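Local atomic coordinates of transaminase (Arthrobacter sp., PDB entry 5G2P), a protein that catalyses the transfer of amino groups to and from carbonyl compounds as an S-selective omega-transaminase that uses pyridoxal-5'-phosphate. Residues K99-D104 against G113-V118; I294-G299 against A309-K314. All coordinates share one frame; numbering follows the deposited sequence.

Interaction 1 of 2, residues K99-D104 against G113-V118; sequences KIIIED and GKVRFV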
loop_
_atom_site.group_PDB
_atom_site.type_symbol
_atom_site.label_atom_id
_atom_site.label_comp_id
_atom_site.label_asym_id
_atom_site.label_seq_id
_atom_site.Cartn_x
_atom_site.Cartn_y
_atom_site.Cartn_z
ATOM N N LYS B 99 4.252 -37.794 -5.813
ATOM C CA LYS B 99 5.266 -38.684 -6.385
ATOM C C LYS B 99 5.161 -38.721 -7.912
ATOM O O LYS B 99 6.191 -38.618 -8.608
ATOM C CB LYS B 99 5.182 -40.104 -5.776
ATOM C CG LYS B 99 6.061 -41.149 -6.484
ATOM C CD LYS B 99 5.273 -41.891 -7.548
ATOM C CE LYS B 99 6.122 -42.932 -8.256
ATOM N NZ LYS B 99 5.253 -43.633 -9.243
ATOM N N ILE B 100 3.936 -38.820 -8.443
ATOM C CA ILE B 100 3.758 -38.815 -9.915
ATOM C C ILE B 100 4.355 -37.559 -10.572
ATOM O O ILE B 100 5.080 -37.646 -11.591
ATOM C CB ILE B 100 2.278 -38.993 -10.338
ATOM C CG1 ILE B 100 1.808 -40.387 -9.906
ATOM C CG2 ILE B 100 2.133 -38.794 -11.856
ATOM C CD1 ILE B 100 0.315 -40.657 -10.070
ATOM N N ILE B 101 4.088 -36.402 -9.963
ATOM C CA ILE B 101 4.600 -35.142 -10.472
ATOM C C ILE B 101 6.153 -35.081 -10.401
ATOM O O ILE B 101 6.815 -34.837 -11.414
ATOM C CB ILE B 101 3.933 -33.943 -9.740
ATOM C CG1 ILE B 101 2.442 -33.829 -10.139
ATOM C CG2 ILE B 101 4.697 -32.669 -10.030
ATOM C CD1 ILE B 101 1.563 -32.961 -9.228
ATOM N N ILE B 102 6.722 -35.312 -9.216
ATOM C CA ILE B 102 8.179 -35.135 -9.003
ATOM C C ILE B 102 8.984 -36.249 -9.665
ATOM O O ILE B 102 9.945 -35.989 -10.382
ATOM C CB ILE B 102 8.570 -35.099 -7.482
ATOM C CG1 ILE B 102 7.890 -33.957 -6.713
ATOM C CG2 ILE B 102 10.097 -35.042 -7.290
ATOM C CD1 ILE B 102 8.164 -32.545 -7.224
ATOM N N GLU B 103 8.579 -37.490 -9.416
ATOM C CA GLU B 103 9.368 -38.656 -9.769
ATOM C C GLU B 103 9.076 -39.154 -11.204
ATOM O O GLU B 103 9.984 -39.566 -11.922
ATOM C CB GLU B 103 9.075 -39.751 -8.745
ATOM C CG GLU B 103 10.214 -40.702 -8.466
ATOM C CD GLU B 103 9.861 -41.695 -7.380
ATOM O OE1 GLU B 103 9.974 -41.349 -6.194
ATOM O OE2 GLU B 103 9.462 -42.825 -7.712
ATOM N N ASP B 104 7.816 -39.116 -11.621
ATOM C CA ASP B 104 7.454 -39.660 -12.939
ATOM C C ASP B 104 7.408 -38.616 -14.038
ATOM O O ASP B 104 8.156 -38.717 -15.013
ATOM C CB ASP B 104 6.153 -40.438 -12.870
ATOM C CG ASP B 104 6.254 -41.623 -11.941
ATOM O OD1 ASP B 104 7.368 -42.163 -11.796
ATOM O OD2 ASP B 104 5.244 -42.013 -11.340
ATOM N N GLY B 113 11.736 -30.242 -6.023
ATOM C CA GLY B 113 11.849 -30.795 -4.668
ATOM C C GLY B 113 10.530 -31.320 -4.139
ATOM O O GLY B 113 10.350 -32.536 -3.976
ATOM N N LYS B 114 9.600 -30.410 -3.865
ATOM C CA LYS B 114 8.331 -30.776 -3.220
ATOM C C LYS B 114 7.123 -30.122 -3.877
ATOM O O LYS B 114 7.248 -29.207 -4.674
ATOM C CB LYS B 114 8.366 -30.406 -1.731
ATOM C CG LYS B 114 9.286 -31.283 -0.873
ATOM C CD LYS B 114 9.056 -30.963 0.588
ATOM C CE LYS B 114 9.558 -32.082 1.478
ATOM N NZ LYS B 114 9.075 -31.852 2.860
ATOM N N VAL B 115 5.942 -30.598 -3.486
ATOM C CA VAL B 115 4.657 -30.122 -4.014
ATOM C C VAL B 115 3.788 -29.736 -2.826
ATOM O O VAL B 115 3.820 -30.395 -1.799
ATOM C CB VAL B 115 3.907 -31.255 -4.752
ATOM C CG1 VAL B 115 2.642 -30.727 -5.440
ATOM C CG2 VAL B 115 4.815 -31.871 -5.780
ATOM N N ARG B 116 3.036 -28.653 -2.965
ATOM C CA ARG B 116 1.921 -28.366 -2.077
ATOM C C ARG B 116 0.699 -28.327 -2.944
ATOM O O ARG B 116 0.679 -27.591 -3.949
ATOM C CB ARG B 116 2.088 -27.020 -1.360
ATOM C CG ARG B 116 0.833 -26.583 -0.579
ATOM C CD ARG B 116 1.130 -25.633 0.595
ATOM N NE ARG B 116 -0.087 -25.147 1.284
ATOM C CZ ARG B 116 -0.811 -25.877 2.141
ATOM N NH1 ARG B 116 -0.450 -27.137 2.440
ATOM N NH2 ARG B 116 -1.903 -25.347 2.708
ATOM N N PHE B 117 -0.317 -29.094 -2.546
ATOM C CA PHE B 117 -1.610 -29.099 -3.230
ATOM C C PHE B 117 -2.578 -28.113 -2.582
ATOM O O PHE B 117 -2.678 -28.051 -1.362
ATOM C CB PHE B 117 -2.225 -30.506 -3.181
ATOM C CG PHE B 117 -1.483 -31.502 -4.037
ATOM C CD1 PHE B 117 -1.558 -31.423 -5.421
ATOM C CD2 PHE B 117 -0.672 -32.473 -3.457
ATOM C CE1 PHE B 117 -0.874 -32.339 -6.220
ATOM C CE2 PHE B 117 0.032 -33.378 -4.250
ATOM C CZ PHE B 117 -0.078 -33.315 -5.628
ATOM N N VAL B 118 -3.298 -27.373 -3.420
ATOM C CA VAL B 118 -4.404 -26.518 -2.989
ATOM C C VAL B 118 -5.605 -26.794 -3.945
ATOM O O VAL B 118 -5.636 -27.833 -4.611
ATOM C CB VAL B 118 -4.023 -25.021 -2.969
ATOM C CG1 VAL B 118 -3.002 -24.724 -1.852
ATOM C CG2 VAL B 118 -3.519 -24.560 -4.346
#

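Interaction 2 of 2, residues I294-G299 against A309-K314; sequences ITMGKG and AVVVSK. With PLP (pyridoxal-5'-phosphate), chain H.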
loop_
_atom_site.group_PDB
_atom_site.type_symbol
_atom_site.label_atom_id
_atom_site.label_comp_id
_atom_site.label_asym_id
_atom_site.label_seq_id
_atom_site.Cartn_x
_atom_site.Cartn_y
_atom_site.Cartn_z
ATOM N N ILE B 294 6.811 -23.708 -10.009
ATOM C CA ILE B 294 5.738 -23.823 -10.993
ATOM C C ILE B 294 4.401 -23.732 -10.259
ATOM O O ILE B 294 4.255 -24.341 -9.216
ATOM C CB ILE B 294 5.770 -25.230 -11.664
ATOM C CG1 ILE B 294 7.102 -25.480 -12.375
ATOM C CG2 ILE B 294 4.593 -25.420 -12.619
ATOM C CD1 ILE B 294 7.248 -26.951 -12.823
ATOM N N THR B 295 3.429 -23.000 -10.812
ATOM C CA THR B 295 2.060 -23.049 -10.314
ATOM C C THR B 295 1.203 -23.866 -11.264
ATOM O O THR B 295 1.366 -23.783 -12.493
ATOM C CB THR B 295 1.476 -21.636 -10.142
ATOM O OG1 THR B 295 1.591 -20.922 -11.386
ATOM C CG2 THR B 295 2.233 -20.896 -9.042
ATOM N N MET B 296 0.289 -24.648 -10.700
ATOM C CA MET B 296 -0.520 -25.598 -11.472
ATOM C C MET B 296 -2.030 -25.478 -11.141
ATOM O O MET B 296 -2.428 -25.120 -10.004
ATOM C CB MET B 296 -0.043 -27.038 -11.188
ATOM C CG MET B 296 1.409 -27.333 -11.569
ATOM S SD MET B 296 1.945 -28.880 -10.827
ATOM C CE MET B 296 3.622 -29.066 -11.447
ATOM N N GLY B 297 -2.850 -25.764 -12.146
ATOM C CA GLY B 297 -4.309 -25.917 -12.010
ATOM C C GLY B 297 -4.772 -26.577 -13.293
ATOM O O GLY B 297 -3.969 -27.249 -13.960
ATOM N N LYS B 298 -6.046 -26.399 -13.637
ATOM C CA LYS B 298 -6.606 -26.821 -14.956
ATOM C C LYS B 298 -6.303 -28.279 -15.311
ATOM O O LYS B 298 -6.970 -29.202 -14.807
ATOM C CB LYS B 298 -6.215 -25.794 -16.056
ATOM C CG LYS B 298 -6.702 -24.368 -15.764
ATOM C CD LYS B 298 -6.579 -23.284 -16.866
ATOM C CE LYS B 298 -7.369 -21.976 -16.564
ATOM N NZ LYS B 298 -6.545 -20.786 -16.219
ATOM N N GLY B 299 -5.316 -28.492 -16.190
ATOM C CA GLY B 299 -4.894 -29.823 -16.633
ATOM C C GLY B 299 -4.346 -30.713 -15.523
ATOM O O GLY B 299 -4.247 -31.927 -15.717
ATOM N N ALA B 309 -1.774 -26.681 -7.518
ATOM C CA ALA B 309 -0.535 -27.093 -6.849
ATOM C C ALA B 309 0.591 -26.114 -7.138
ATOM O O ALA B 309 0.569 -25.374 -8.133
ATOM C CB ALA B 309 -0.111 -28.524 -7.270
ATOM N N VAL B 310 1.596 -26.161 -6.271
ATOM C CA VAL B 310 2.869 -25.523 -6.525
ATOM C C VAL B 310 3.978 -26.579 -6.410
ATOM O O VAL B 310 3.923 -27.453 -5.532
ATOM C CB VAL B 310 3.068 -24.307 -5.579
ATOM C CG1 VAL B 310 3.133 -24.780 -4.131
ATOM C CG2 VAL B 310 4.364 -23.581 -5.896
ATOM N N VAL B 311 4.946 -26.525 -7.326
ATOM C CA VAL B 311 6.181 -27.286 -7.224
ATOM C C VAL B 311 7.334 -26.330 -6.958
ATOM O O VAL B 311 7.507 -25.357 -7.678
ATOM C CB VAL B 311 6.450 -28.161 -8.475
ATOM C CG1 VAL B 311 7.856 -28.762 -8.415
ATOM C CG2 VAL B 311 5.424 -29.271 -8.513
ATOM N N VAL B 312 8.117 -26.620 -5.912
ATOM C CA VAL B 312 9.262 -25.775 -5.576
ATOM C C VAL B 312 10.571 -26.546 -5.778
ATOM O O VAL B 312 10.611 -27.776 -5.637
ATOM C CB VAL B 312 9.180 -25.173 -4.149
ATOM C CG1 VAL B 312 7.910 -24.302 -3.988
ATOM C CG2 VAL B 312 9.209 -26.268 -3.084
ATOM N N SER B 313 11.639 -25.820 -6.110
ATOM C CA SER B 313 12.944 -26.448 -6.314
ATOM C C SER B 313 13.415 -27.145 -5.039
ATOM O O SER B 313 12.947 -26.843 -3.951
ATOM C CB SER B 313 13.987 -25.391 -6.688
ATOM O OG SER B 313 14.105 -24.427 -5.653
ATOM N N LYS B 314 14.378 -28.054 -5.184
ATOM C CA LYS B 314 15.050 -28.653 -4.016
ATOM C C LYS B 314 15.559 -27.641 -3.005
ATOM O O LYS B 314 15.394 -27.847 -1.822
ATOM C CB LYS B 314 16.193 -29.555 -4.460
ATOM C CG LYS B 314 15.697 -30.891 -4.958
ATOM C CD LYS B 314 16.784 -31.658 -5.683
ATOM C CE LYS B 314 16.227 -32.995 -6.108
ATOM N NZ LYS B 314 17.197 -33.646 -7.025
HETATM N N1 PLP H . -2.869 -18.564 -13.927
HETATM C C2 PLP H . -3.084 -18.792 -15.255
HETATM C C2A PLP H . -1.969 -18.709 -16.265
HETATM C C3 PLP H . -4.450 -19.090 -15.718
HETATM O O3 PLP H . -4.756 -19.356 -17.025
HETATM C C4 PLP H . -5.533 -19.183 -14.718
HETATM C C4A PLP H . -6.877 -19.615 -15.306
HETATM C C5 PLP H . -5.166 -18.888 -13.290
HETATM C C6 PLP H . -3.840 -18.583 -12.978
HETATM C C5A PLP H . -6.158 -18.905 -12.165
HETATM O O4P PLP H . -6.638 -20.219 -11.914
HETATM P P PLP H . -8.127 -20.383 -11.305
HETATM O O1P PLP H . -8.260 -21.865 -11.180
HETATM O O2P PLP H . -8.201 -19.675 -9.969
HETATM O O3P PLP H . -9.122 -19.795 -12.315
#

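Interaction 1 of 2, residues K99-D104 against G113-V118
Helix 92-105 lies against strand 112-118, which borders strand 308-313 at one edge of the chain's mixed sheet and is bonded beyond it to the second subunit, and the seam between them is apolar: Ile101 and Ile102 of the helix meet Gly113, Val115 and Phe117. The two short axes run antiparallel at 158° and pass 8.6 Å apart. Ile102 meets the strand at its Gly113-Val115 end. There chi1 of -60° sets CG1 beside the backbone N, and chi2 of -58° then brings CD1 within 3.7 Å of Val115 CG2 as the two side chains slide past each other in opposite directions. The same CD1 lies 3.9 Å from Gly113 O. Two residues along the strand from Val115, Phe117 meets Ile101, the residue before Ile102; the two approach from opposite directions, and Ile101 CD1 reaches Phe117 CE1 at 3.9 Å. The CA-CB bond of Phe117 does not aim at the helix; it is the ring end that comes near. Within the strand, Val115 CG1 sits over one ring face, 3.7 Å above the plane and shifted to the rim, so Val115 backs the ring while its other methyl faces Ile102. Within the helix, Lys99 NZ meets the syn lone pair of Asp104 OD2 at 2.6 Å, a salt bridge. A classic beta bulge sets both Gly113 and Lys114 opposite Val312, and Lys114 is paired with Asp321. The arrangement, helices packed on both faces of a mixed sheet, is that of the large domain of fold type I PLP enzymes.

Interaction 2 of 2, residues I294-G299 against A309-K314
Both bonds of the Ile294-Val311 pair lie in the plane of the accepting carbonyl. Ile294 N is 2.9 Å from Val311 O; the return bond, Val311 N to Ile294 O, measures 3.0 Å. The next hydrogen-bonded pair is less regular. Met296 N is tilted 16° from the carbonyl plane of Ala309, at 2.7 Å from Ala309 O, whereas Ala309 N stands 48° out of the plane of the Met296 carbonyl, off its lone pairs. Thr295 and Val310 form the non-hydrogen-bonded pair between them. On the face of Ile294 and Met296, the Met296 chain runs extended beyond CG (chi2 166°), carrying SD past Ala309 CB and pressing CE to 3.4 Å from Val311 CG2, a tight contact. With an alanine in place of Met296, the space beside Val311 CG2 would be likely to stay unfilled and Ile101 of helix 92-105 to lose a neighbour. On the other face, Thr295 OG1 bonds to Asp269 of the cofactor pocket. Past the strand, Lys298 NZ is covalently joined to PLP C4A at 1.5 Å, consistent with the internal aldimine of a transaminase, so the ladder ends two residues before the lysine that carries the cofactor.

From the N terminus, helix 92-105 comes first; interaction 1 closes the short loop that returns the chain as strand 112-118. Much later, after strand 293-296, the chain passes Lys298, then doubles back as strand 308-313, and interaction 2 closes that hairpin. The two are in series, neither nested nor crossed, with centres about 8 Å apart. They meet in the sheet, where strand 308-313 lies between strands 112-118 and 293-296: Arg116 O and Val310 N, 2.9 Å apart, probably form a hydrogen bond. Ile101 spans both, reaching Met296 and Val311 from the helix. Helix 121-136 covers the sheet's other face, and both contacts touch the second subunit.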